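Local atomic coordinates of pyrethroid hydrolase (Sphingobium faniae, PDB entry 5Y5R), a protein that hydrolyses the carboxyl ester bond of pyrethroid insecticides such as cypermethrin and permethrin, releasing their alcohol and cyclopropanecarboxylic acid halves. Residues D5-H10 / D63-A68; Q71-G76 / D246-P251; L131-D136 / F145-R150; E198-V203 / V209-Q214. All blocks are in the same frame, centred on the assembly; numbering follows the deposited sequence.

Interaction 1. Residues D5-H10 / D63-A68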
# COMPACT_ATOMS: atom_id res chain seq x y z
N ASP A 5 -11.77 -8.98 10.12
CA ASP A 5 -11.29 -8.99 8.76
C ASP A 5 -10.01 -8.18 8.68
O ASP A 5 -9.88 -7.15 9.35
CB ASP A 5 -12.32 -8.39 7.84
CG ASP A 5 -13.58 -9.22 7.77
OD1 ASP A 5 -14.31 -9.29 8.80
OD2 ASP A 5 -13.85 -9.79 6.69
N ILE A 6 -9.08 -8.64 7.86
CA ILE A 6 -7.88 -7.89 7.50
C ILE A 6 -7.88 -7.75 5.99
O ILE A 6 -8.05 -8.75 5.28
CB ILE A 6 -6.58 -8.59 7.98
CG1 ILE A 6 -6.53 -8.66 9.50
CG2 ILE A 6 -5.33 -7.87 7.49
CD1 ILE A 6 -5.30 -9.39 10.01
N ILE A 7 -7.70 -6.53 5.50
CA ILE A 7 -7.74 -6.24 4.07
C ILE A 7 -6.36 -5.73 3.66
O ILE A 7 -5.88 -4.74 4.22
CB ILE A 7 -8.85 -5.23 3.73
CG1 ILE A 7 -10.22 -5.73 4.20
CG2 ILE A 7 -8.83 -4.87 2.21
CD1 ILE A 7 -11.33 -4.71 4.12
N LEU A 8 -5.68 -6.49 2.78
CA LEU A 8 -4.35 -6.15 2.28
C LEU A 8 -4.50 -5.54 0.89
O LEU A 8 -5.02 -6.21 -0.03
CB LEU A 8 -3.43 -7.37 2.17
CG LEU A 8 -3.49 -8.39 3.32
CD1 LEU A 8 -2.62 -9.59 3.05
CD2 LEU A 8 -3.15 -7.67 4.63
N ILE A 9 -4.02 -4.31 0.73
CA ILE A 9 -4.20 -3.56 -0.51
C ILE A 9 -2.85 -3.35 -1.19
O ILE A 9 -1.93 -2.77 -0.60
CB ILE A 9 -4.92 -2.23 -0.24
CG1 ILE A 9 -6.33 -2.53 0.27
CG2 ILE A 9 -4.92 -1.38 -1.51
CD1 ILE A 9 -7.05 -1.38 0.92
N HIS A 10 -2.75 -3.79 -2.45
CA HIS A 10 -1.55 -3.72 -3.25
C HIS A 10 -1.24 -2.27 -3.65
O HIS A 10 -2.09 -1.38 -3.54
CB HIS A 10 -1.71 -4.55 -4.53
CG HIS A 10 -2.79 -4.03 -5.45
ND1 HIS A 10 -2.64 -2.87 -6.19
CD2 HIS A 10 -4.02 -4.51 -5.75
CE1 HIS A 10 -3.73 -2.67 -6.90
NE2 HIS A 10 -4.59 -3.64 -6.65
N ASP A 63 -16.68 -2.23 -0.64
CA ASP A 63 -17.56 -3.39 -0.74
C ASP A 63 -17.26 -4.42 0.35
O ASP A 63 -18.18 -4.94 0.98
CB ASP A 63 -17.44 -4.05 -2.11
CG ASP A 63 -17.81 -3.13 -3.27
OD1 ASP A 63 -18.55 -2.14 -3.08
OD2 ASP A 63 -17.38 -3.44 -4.41
N ILE A 64 -15.98 -4.75 0.55
CA ILE A 64 -15.63 -5.77 1.54
C ILE A 64 -15.99 -5.28 2.93
O ILE A 64 -16.66 -5.98 3.71
CB ILE A 64 -14.14 -6.14 1.47
CG1 ILE A 64 -13.80 -6.92 0.20
CG2 ILE A 64 -13.75 -7.02 2.71
CD1 ILE A 64 -12.32 -7.16 0.05
N LEU A 65 -15.61 -4.04 3.24
CA LEU A 65 -15.90 -3.45 4.54
C LEU A 65 -17.40 -3.41 4.81
O LEU A 65 -17.83 -3.45 5.97
CB LEU A 65 -15.33 -2.03 4.63
CG LEU A 65 -13.81 -1.78 4.66
CD1 LEU A 65 -13.45 -0.28 4.42
CD2 LEU A 65 -13.28 -2.24 5.97
N ALA A 66 -18.20 -3.31 3.75
CA ALA A 66 -19.65 -3.26 3.89
C ALA A 66 -20.18 -4.53 4.54
O ALA A 66 -21.07 -4.48 5.40
CB ALA A 66 -20.29 -3.05 2.52
N ARG A 67 -19.67 -5.69 4.13
CA ARG A 67 -20.22 -6.97 4.57
C ARG A 67 -19.38 -7.61 5.67
O ARG A 67 -19.63 -8.77 6.02
CB ARG A 67 -20.35 -7.93 3.39
CG ARG A 67 -19.26 -7.74 2.35
CD ARG A 67 -19.30 -8.86 1.29
NE ARG A 67 -18.31 -9.90 1.52
CZ ARG A 67 -18.49 -11.18 1.20
NH1 ARG A 67 -17.55 -12.08 1.42
NH2 ARG A 67 -19.64 -11.60 0.68
N ALA A 68 -18.41 -6.90 6.23
CA ALA A 68 -17.66 -7.45 7.34
C ALA A 68 -18.54 -7.53 8.59
O ALA A 68 -19.33 -6.62 8.87
CB ALA A 68 -16.43 -6.61 7.62
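Ile64 is the first residue of 63-68 to meet the strand, and it does so through its CG2 branch, which lies 3.6 Å from CD1 of Ile7. The two isoleucines overlap flank against flank and run in opposite directions, so that Ile64 CG2 also rests near Ile7 CG1. One residue on, Leu65 sends its CD2 methyl to the same Ile7 CD1, at 3.7 Å. Ile7 can serve both because its CD1 is carried on an extended branch (chi2 171°) that ends between the two helix residues. The arrangement belongs to the alpha/beta-hydrolase fold: helix 59-67 lies in the connection from strand 32-34 to strand 71-77, and on the way it packs against strand 3-9, which sits between them in the parallel sheet. Ala68 brings its CB 3.6 Å from Asp5 OD1 and forms a purely van der Waals contact with the carboxylate. That oxygen is buried here without a polar partner in the model, whereas Asp5 OD2 is hydrogen-bonded to His34 NE2 on strand 32-34 and has a long, weak ion pair with Arg32.

Interaction 2. Residues Q71-G76 / D246-P251; sequences QSILLG and DFADAP
Ile73 meets Ala248 and Phe247 with the two branches of one side chain, and the contact is an instructive case of a single beta-branched residue dividing its two branches between neighbouring helix residues. Its CG1 lies 3.7 Å from Ala248 CB, while CD1, folded round by a chi2 of -73°, comes down on the backbone of the same residue, 3.8 Å from Ala248 CA, and also nears Phe247 CE2. The small alanine probably allows the isoleucine to come this near the helix backbone. The other branch, CG2, goes to Phe247, where it stands at the edge of the ring, near the ring plane, 4.2 Å from CD2. Phe247 has its ring swung anti to the backbone N (chi1 -177°), which brings this edge beside the strand; Pro251 CB, from further along the chain, lies over one face of the ring, toward its rim. No hydrogen bond joins the two segments, and the contact is entirely apolar. Strand 71-77 is an inner strand of the parallel sheet, between 3-9 and 95-101, and Ile73 also touches Val3 and Ile6 on the first and Ile99 on the second. Phe247 shares Ile99. Helix 237-249, near the end of the modelled chain, thus packs on one face of the sheet over these strands, while Leu74 points away from it and packs on Leu65 of helix 59-67.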
# COMPACT_ATOMS: atom_id res chain seq x y z
N GLN A 71 -14.97 -5.19 12.90
CA GLN A 71 -14.03 -4.17 12.46
C GLN A 71 -12.95 -4.78 11.56
O GLN A 71 -12.67 -5.97 11.64
CB GLN A 71 -13.35 -3.51 13.65
CG GLN A 71 -14.33 -2.92 14.60
CD GLN A 71 -14.80 -1.59 14.13
OE1 GLN A 71 -14.14 -0.57 14.32
NE2 GLN A 71 -15.95 -1.58 13.46
N SER A 72 -12.31 -3.93 10.75
CA SER A 72 -11.29 -4.35 9.80
C SER A 72 -9.95 -3.65 10.01
O SER A 72 -9.88 -2.47 10.33
CB SER A 72 -11.72 -4.08 8.37
OG SER A 72 -12.85 -4.87 8.01
N ILE A 73 -8.88 -4.37 9.66
CA ILE A 73 -7.55 -3.78 9.55
C ILE A 73 -7.29 -3.54 8.06
O ILE A 73 -7.49 -4.44 7.23
CB ILE A 73 -6.48 -4.71 10.15
CG1 ILE A 73 -6.81 -5.06 11.61
CG2 ILE A 73 -5.12 -4.03 10.08
CD1 ILE A 73 -6.61 -3.93 12.63
N LEU A 74 -6.86 -2.33 7.73
CA LEU A 74 -6.51 -1.97 6.36
C LEU A 74 -5.01 -1.85 6.28
O LEU A 74 -4.39 -1.14 7.09
CB LEU A 74 -7.15 -0.64 5.95
CG LEU A 74 -8.67 -0.56 5.95
CD1 LEU A 74 -9.09 0.71 5.19
CD2 LEU A 74 -9.23 -1.85 5.34
N LEU A 75 -4.42 -2.56 5.32
CA LEU A 75 -3.00 -2.49 5.04
C LEU A 75 -2.80 -2.00 3.62
O LEU A 75 -3.44 -2.50 2.68
CB LEU A 75 -2.29 -3.84 5.23
CG LEU A 75 -0.77 -3.86 5.05
CD1 LEU A 75 -0.16 -4.94 5.96
CD2 LEU A 75 -0.33 -4.13 3.58
N GLY A 76 -1.94 -1.02 3.47
CA GLY A 76 -1.53 -0.54 2.16
C GLY A 76 -0.05 -0.78 1.97
O GLY A 76 0.73 -0.59 2.89
N ASP A 246 -0.36 -9.29 15.41
CA ASP A 246 -0.21 -8.67 16.73
C ASP A 246 -0.89 -7.31 16.78
O ASP A 246 -1.44 -6.92 17.82
CB ASP A 246 1.26 -8.56 17.11
CG ASP A 246 1.92 -9.90 17.21
OD1 ASP A 246 1.16 -10.89 17.28
OD2 ASP A 246 3.17 -9.99 17.20
N PHE A 247 -0.81 -6.53 15.69
CA PHE A 247 -1.54 -5.27 15.61
C PHE A 247 -3.04 -5.50 15.59
O PHE A 247 -3.79 -4.84 16.31
CB PHE A 247 -1.08 -4.48 14.37
CG PHE A 247 -1.73 -3.11 14.23
CD1 PHE A 247 -1.45 -2.10 15.13
CD2 PHE A 247 -2.58 -2.84 13.16
CE1 PHE A 247 -2.04 -0.84 15.00
CE2 PHE A 247 -3.16 -1.59 13.01
CZ PHE A 247 -2.89 -0.58 13.94
N ALA A 248 -3.51 -6.44 14.76
CA ALA A 248 -4.94 -6.67 14.66
C ALA A 248 -5.52 -7.11 16.00
O ALA A 248 -6.65 -6.73 16.34
CB ALA A 248 -5.24 -7.71 13.60
N ASP A 249 -4.73 -7.86 16.78
CA ASP A 249 -5.19 -8.39 18.07
C ASP A 249 -5.53 -7.29 19.06
O ASP A 249 -6.38 -7.48 19.95
CB ASP A 249 -4.13 -9.29 18.70
CG ASP A 249 -3.98 -10.65 18.01
OD1 ASP A 249 -4.74 -11.00 17.06
OD2 ASP A 249 -3.02 -11.36 18.41
N ALA A 250 -4.84 -6.15 18.98
CA ALA A 250 -5.08 -5.02 19.86
C ALA A 250 -4.43 -3.78 19.28
O ALA A 250 -3.35 -3.39 19.73
CB ALA A 250 -4.51 -5.27 21.26
N PRO A 251 -5.04 -3.12 18.30
CA PRO A 251 -4.33 -2.02 17.63
C PRO A 251 -4.16 -0.83 18.56
O PRO A 251 -3.16 -0.11 18.47
CB PRO A 251 -5.21 -1.70 16.41
CG PRO A 251 -6.56 -2.17 16.80
CD PRO A 251 -6.36 -3.39 17.69

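Interaction 3. Residues L131-D136 / F145-R150; sequences LIQPVD and FSRLER. With 8NL ((2-methyl-3-phenyl-phenyl)methyl (1~{S})-3-[(~{E})-2-chloranyl-3,3,3-tris(fluoranyl)prop-1-enyl]-2,2-dimethyl-cyclopropane-1-carboxylate), chain G.
Arg147 reaches across to Leu131 and ends with its flat guanidinium group over a leucine methyl, a worked example of how a charged group can rest its face on an apolar group while its N-H rim makes polar bonds. From CB, which points toward 131-136, the chain runs straight through CG to CD and then bends at chi3 (-79°), and this bend turns the guanidinium over Leu131. NE comes 4.1 Å from Leu131 CD2, and CZ is closer, at 3.6 Å. NH1 has the shortest approach to the same methyl, 3.5 Å, yet its polar partner is Asp130 OD2. NH2, which also lies near that methyl, pairs with Asp144 OD2, and at the edge of the group, near its plane, stands Gln133 NE2, 4.3 Å from NH2 and not bonded to it. Two salt bridges on the rim therefore probably fix the rotation of the plane that lies on the leucine. A methionine here would probably leave Asp130 and Asp144 without their shared mate. Leu131 CD2 also touches Arg150 CG, at 3.8 Å, one turn into the helix. Next to Leu131, Ile132 lines the pocket of the bound pyrethroid, its CG1 lying 3.8 Å from the ligand's F2. Leu131 ends helix 126-131 and further packs on Leu151, Val154 and Phe155 of helix 148-155; Arg147 occupies the N-cap position of that helix, and strand 132-135, an outer strand of a small antiparallel sheet, leads from Leu131 to its neighbour 140-143.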
# COMPACT_ATOMS: atom_id res chain seq x y z
N LEU A 131 12.36 4.31 -13.76
CA LEU A 131 11.98 3.03 -14.35
C LEU A 131 10.51 2.92 -14.70
O LEU A 131 10.13 1.98 -15.41
CB LEU A 131 12.33 1.89 -13.38
CG LEU A 131 13.82 1.64 -13.19
CD1 LEU A 131 14.08 0.83 -11.95
CD2 LEU A 131 14.43 0.95 -14.41
N ILE A 132 9.68 3.81 -14.17
CA ILE A 132 8.25 3.86 -14.42
C ILE A 132 7.99 5.16 -15.15
O ILE A 132 8.29 6.25 -14.62
CB ILE A 132 7.46 3.80 -13.11
CG1 ILE A 132 7.84 2.56 -12.29
CG2 ILE A 132 5.98 3.91 -13.39
CD1 ILE A 132 7.41 1.23 -12.89
N GLN A 133 7.43 5.07 -16.34
CA GLN A 133 7.32 6.21 -17.23
C GLN A 133 5.87 6.56 -17.56
O GLN A 133 4.97 5.73 -17.39
CB GLN A 133 8.12 5.97 -18.51
CG GLN A 133 9.56 5.59 -18.22
CD GLN A 133 10.29 5.12 -19.46
OE1 GLN A 133 9.72 4.46 -20.33
NE2 GLN A 133 11.58 5.45 -19.54
N PRO A 134 5.59 7.81 -17.92
CA PRO A 134 4.22 8.20 -18.25
C PRO A 134 3.77 7.67 -19.61
O PRO A 134 4.59 7.48 -20.51
CB PRO A 134 4.29 9.74 -18.28
CG PRO A 134 5.60 10.09 -17.52
CD PRO A 134 6.51 8.97 -17.87
N VAL A 135 2.45 7.42 -19.74
CA VAL A 135 1.77 7.09 -21.00
C VAL A 135 0.43 7.84 -21.00
O VAL A 135 -0.03 8.33 -19.97
CB VAL A 135 1.55 5.57 -21.23
CG1 VAL A 135 2.89 4.82 -21.26
CG2 VAL A 135 0.60 4.99 -20.21
N ASP A 136 -0.18 7.99 -22.19
CA ASP A 136 -1.49 8.66 -22.30
C ASP A 136 -1.53 9.98 -21.54
O ASP A 136 -2.41 10.22 -20.70
CB ASP A 136 -2.66 7.79 -21.82
CG ASP A 136 -2.91 6.60 -22.69
OD1 ASP A 136 -2.50 6.61 -23.87
OD2 ASP A 136 -3.61 5.67 -22.21
N PHE A 145 10.27 -1.51 -19.99
CA PHE A 145 10.68 -2.89 -20.23
C PHE A 145 11.97 -3.01 -21.01
O PHE A 145 12.47 -4.13 -21.16
CB PHE A 145 9.55 -3.67 -20.91
CG PHE A 145 8.38 -3.85 -20.02
CD1 PHE A 145 8.50 -4.58 -18.84
CD2 PHE A 145 7.20 -3.18 -20.26
CE1 PHE A 145 7.41 -4.73 -17.97
CE2 PHE A 145 6.12 -3.30 -19.39
CZ PHE A 145 6.23 -4.08 -18.24
N SER A 146 12.61 -1.90 -21.36
CA SER A 146 13.95 -2.04 -21.91
C SER A 146 14.98 -2.43 -20.86
O SER A 146 16.07 -2.87 -21.23
CB SER A 146 14.36 -0.73 -22.60
OG SER A 146 14.60 0.32 -21.65
N ARG A 147 14.65 -2.37 -19.56
CA ARG A 147 15.62 -2.63 -18.50
C ARG A 147 15.07 -3.68 -17.50
O ARG A 147 14.87 -3.41 -16.31
CB ARG A 147 16.02 -1.32 -17.82
CG ARG A 147 16.89 -0.44 -18.73
CD ARG A 147 17.22 0.87 -18.01
NE ARG A 147 16.06 1.75 -18.10
CZ ARG A 147 15.82 2.74 -17.25
NH1 ARG A 147 16.66 2.94 -16.25
NH2 ARG A 147 14.72 3.49 -17.38
N LEU A 148 14.90 -4.91 -17.98
CA LEU A 148 14.21 -5.94 -17.19
C LEU A 148 14.97 -6.27 -15.90
O LEU A 148 14.38 -6.30 -14.81
CB LEU A 148 14.05 -7.20 -18.04
CG LEU A 148 13.19 -6.83 -19.25
CD1 LEU A 148 12.97 -7.99 -20.25
CD2 LEU A 148 11.88 -6.23 -18.77
N GLU A 149 16.28 -6.53 -16.00
CA GLU A 149 17.04 -6.90 -14.81
C GLU A 149 17.06 -5.75 -13.81
O GLU A 149 17.02 -5.98 -12.60
CB GLU A 149 18.47 -7.30 -15.20
CG GLU A 149 19.44 -7.58 -14.02
CD GLU A 149 18.98 -8.69 -13.06
OE1 GLU A 149 18.01 -9.40 -13.38
OE2 GLU A 149 19.59 -8.86 -11.98
N ARG A 150 17.17 -4.51 -14.30
CA ARG A 150 17.05 -3.37 -13.40
C ARG A 150 15.69 -3.36 -12.70
O ARG A 150 15.61 -3.06 -11.50
CB ARG A 150 17.23 -2.08 -14.20
CG ARG A 150 17.55 -0.89 -13.37
CD ARG A 150 18.91 -1.02 -12.75
NE ARG A 150 19.10 0.02 -11.74
CZ ARG A 150 19.57 -0.23 -10.52
NH1 ARG A 150 19.91 -1.46 -10.21
NH2 ARG A 150 19.70 0.75 -9.65
C 8NL G . 5.66 -1.13 -9.43
C8 8NL G . 6.22 -4.53 -11.56
C9 8NL G . 6.42 -4.73 -12.92
C10 8NL G . 7.35 -3.96 -13.61
C11 8NL G . 8.06 -3.02 -12.87
C12 8NL G . 7.85 -2.84 -11.50
C13 8NL G . 5.15 -1.26 -6.43
O 8NL G . 5.78 0.05 -6.42
CL 8NL G . 7.40 6.86 -7.83
C21 8NL G . 6.53 5.38 -7.45
C22 8NL G . 6.02 4.55 -8.61
F2 8NL G . 6.79 3.48 -8.72
F1 8NL G . 4.76 4.19 -8.48
F 8NL G . 6.13 5.29 -9.69
C20 8NL G . 6.38 4.99 -6.18
C16 8NL G . 5.61 3.74 -5.81
C17 8NL G . 5.94 3.46 -4.35
C18 8NL G . 4.59 4.01 -3.92
C19 8NL G . 7.15 4.25 -3.83
C15 8NL G . 6.25 2.40 -5.46
C14 8NL G . 5.26 1.27 -5.74
O1 8NL G . 4.07 1.40 -5.46
C2 8NL G . 5.78 -2.37 -7.27
C3 8NL G . 6.12 -3.53 -6.58
C4 8NL G . 6.70 -4.63 -7.22
C5 8NL G . 6.93 -4.60 -8.59
C6 8NL G . 6.62 -3.47 -9.33
C1 8NL G . 6.03 -2.36 -8.67
C7 8NL G . 6.91 -3.59 -10.82

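Interaction 4. Residues E198-V203 / V209-Q214; sequences EALDDV and VQRQMQ
Gln210 lays its side-chain amide against the backbone of Ala199: Ala199 N donates to its OE1 over 3.1 Å, on an in-plane lone pair, while its NE2 donates to Ala199 O over 3.2 Å. An extended chain beyond CG lets the amide span this gap, and NE2 is also bonded to Leu205 O. Ala199 O takes a second bond, from Asp202 N on the opposite face of its plane, which closes a type I turn. This turn begins at Ala199, the last residue of strand 194-199, in a beta-alpha-beta unit of the alpha/beta-hydrolase fold and presents Asp202, probably the acid of the charge relay, whose OD2 is bonded to His230 ND1 and Thr102 OG1. A leucine in place of Gln210 would probably leave Ala199 N without its acceptor and the turn less firmly held. Beside the Gln210 amide, Glu198 forms a salt bridge with Arg211: NE meets OE2 at 3.1 Å, almost in the guanidinium plane but on the syn side and well out of the carboxylate plane, and NH1 adds a weak bond to OE1 at 3.4 Å. OE1 is also bonded to Ser225 OG. Gln214 NE2 makes weak bonds to Glu198 OE2 and Gln210 O.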
# COMPACT_ATOMS: atom_id res chain seq x y z
N GLU A 198 8.36 -0.24 8.43
CA GLU A 198 9.43 0.19 7.56
C GLU A 198 10.11 -1.04 6.97
O GLU A 198 10.28 -2.05 7.65
CB GLU A 198 10.52 0.99 8.30
CG GLU A 198 10.09 2.06 9.26
CD GLU A 198 11.30 2.62 10.06
OE1 GLU A 198 12.16 1.84 10.52
OE2 GLU A 198 11.39 3.84 10.22
N ALA A 199 10.54 -0.91 5.73
CA ALA A 199 11.43 -1.85 5.06
C ALA A 199 12.80 -1.18 5.01
O ALA A 199 12.99 -0.22 4.26
CB ALA A 199 10.91 -2.19 3.67
N LEU A 200 13.73 -1.63 5.88
CA LEU A 200 14.98 -0.90 6.10
C LEU A 200 15.84 -0.76 4.83
O LEU A 200 16.54 0.25 4.68
CB LEU A 200 15.79 -1.57 7.20
CG LEU A 200 15.06 -1.49 8.54
CD1 LEU A 200 15.75 -2.34 9.62
CD2 LEU A 200 15.00 -0.03 8.97
N ASP A 201 15.82 -1.75 3.94
CA ASP A 201 16.71 -1.71 2.78
C ASP A 201 15.98 -1.37 1.49
O ASP A 201 16.44 -1.74 0.41
CB ASP A 201 17.49 -3.02 2.63
CG ASP A 201 18.31 -3.38 3.87
OD1 ASP A 201 18.45 -2.49 4.75
OD2 ASP A 201 18.84 -4.51 3.97
N ASP A 202 14.84 -0.72 1.59
CA ASP A 202 14.09 -0.33 0.40
C ASP A 202 14.86 0.75 -0.38
O ASP A 202 15.34 1.74 0.19
CB ASP A 202 12.69 0.13 0.82
CG ASP A 202 11.71 0.19 -0.36
OD1 ASP A 202 12.15 0.36 -1.53
OD2 ASP A 202 10.49 0.04 -0.12
N VAL A 203 15.01 0.55 -1.70
CA VAL A 203 15.61 1.55 -2.57
C VAL A 203 14.61 2.22 -3.50
O VAL A 203 14.95 3.25 -4.12
CB VAL A 203 16.79 0.98 -3.40
CG1 VAL A 203 17.92 0.49 -2.48
CG2 VAL A 203 16.31 -0.09 -4.38
N VAL A 209 13.02 8.61 3.40
CA VAL A 209 11.71 9.12 3.01
C VAL A 209 10.61 8.51 3.86
O VAL A 209 9.65 9.19 4.24
CB VAL A 209 11.47 8.84 1.52
CG1 VAL A 209 10.06 9.23 1.17
CG2 VAL A 209 12.45 9.65 0.72
N GLN A 210 10.70 7.21 4.10
CA GLN A 210 9.78 6.55 4.99
C GLN A 210 9.72 7.26 6.32
O GLN A 210 8.64 7.60 6.81
CB GLN A 210 10.20 5.10 5.18
CG GLN A 210 9.97 4.24 3.96
CD GLN A 210 10.53 2.87 4.13
OE1 GLN A 210 10.02 2.06 4.94
NE2 GLN A 210 11.61 2.59 3.41
N ARG A 211 10.89 7.51 6.92
CA ARG A 211 10.90 8.13 8.25
C ARG A 211 10.47 9.59 8.20
O ARG A 211 9.94 10.11 9.19
CB ARG A 211 12.29 8.01 8.90
CG ARG A 211 12.68 6.57 9.25
CD ARG A 211 14.15 6.32 9.62
NE ARG A 211 14.31 4.93 10.06
CZ ARG A 211 15.45 4.28 10.29
NH1 ARG A 211 15.40 3.00 10.65
NH2 ARG A 211 16.63 4.86 10.15
N GLN A 212 10.69 10.26 7.07
CA GLN A 212 10.25 11.65 6.91
C GLN A 212 8.74 11.73 6.87
O GLN A 212 8.13 12.64 7.45
CB GLN A 212 10.90 12.23 5.64
CG GLN A 212 10.71 13.72 5.47
CD GLN A 212 11.53 14.50 6.47
OE1 GLN A 212 12.68 14.15 6.76
NE2 GLN A 212 10.95 15.57 7.00
N MSE A 213 8.11 10.76 6.23
CA MSE A 213 6.66 10.71 6.20
C MSE A 213 6.07 10.48 7.59
O MSE A 213 5.12 11.16 7.98
CB MSE A 213 6.20 9.64 5.21
CG MSE A 213 6.42 10.12 3.80
SE MSE A 213 5.77 8.91 2.41
CE MSE A 213 6.93 7.41 2.73
N GLN A 214 6.62 9.52 8.34
CA GLN A 214 6.19 9.37 9.73
C GLN A 214 6.35 10.68 10.49
O GLN A 214 5.43 11.13 11.18
CB GLN A 214 6.98 8.26 10.43
CG GLN A 214 6.77 6.93 9.82
CD GLN A 214 7.78 5.92 10.29
OE1 GLN A 214 7.80 5.52 11.46
NE2 GLN A 214 8.64 5.51 9.38

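How the interactions relate
From the N terminus, interaction 1 closes first, joining helix 59-67 back to strand 3-9 after more than fifty residues. Interaction 2 opens just afterwards, on the neighbouring strand 71-77, and closes only near the end of the modelled chain, where helix 237-249 returns to it. The two touch directly, Ile7 N lying 2.7 Å from Ile73 O. Interactions 3 and 4 follow one another inside the long loop closed by interaction 2, each short-range, and none of the four cross. Interaction 3 ties the end of helix 126-131 to the start of helix 148-155, beside the substrate pocket and across the chain's centre from interactions 1 and 2; interaction 4 ties the end of strand 194-199, in the same parallel sheet, to helix 207-216.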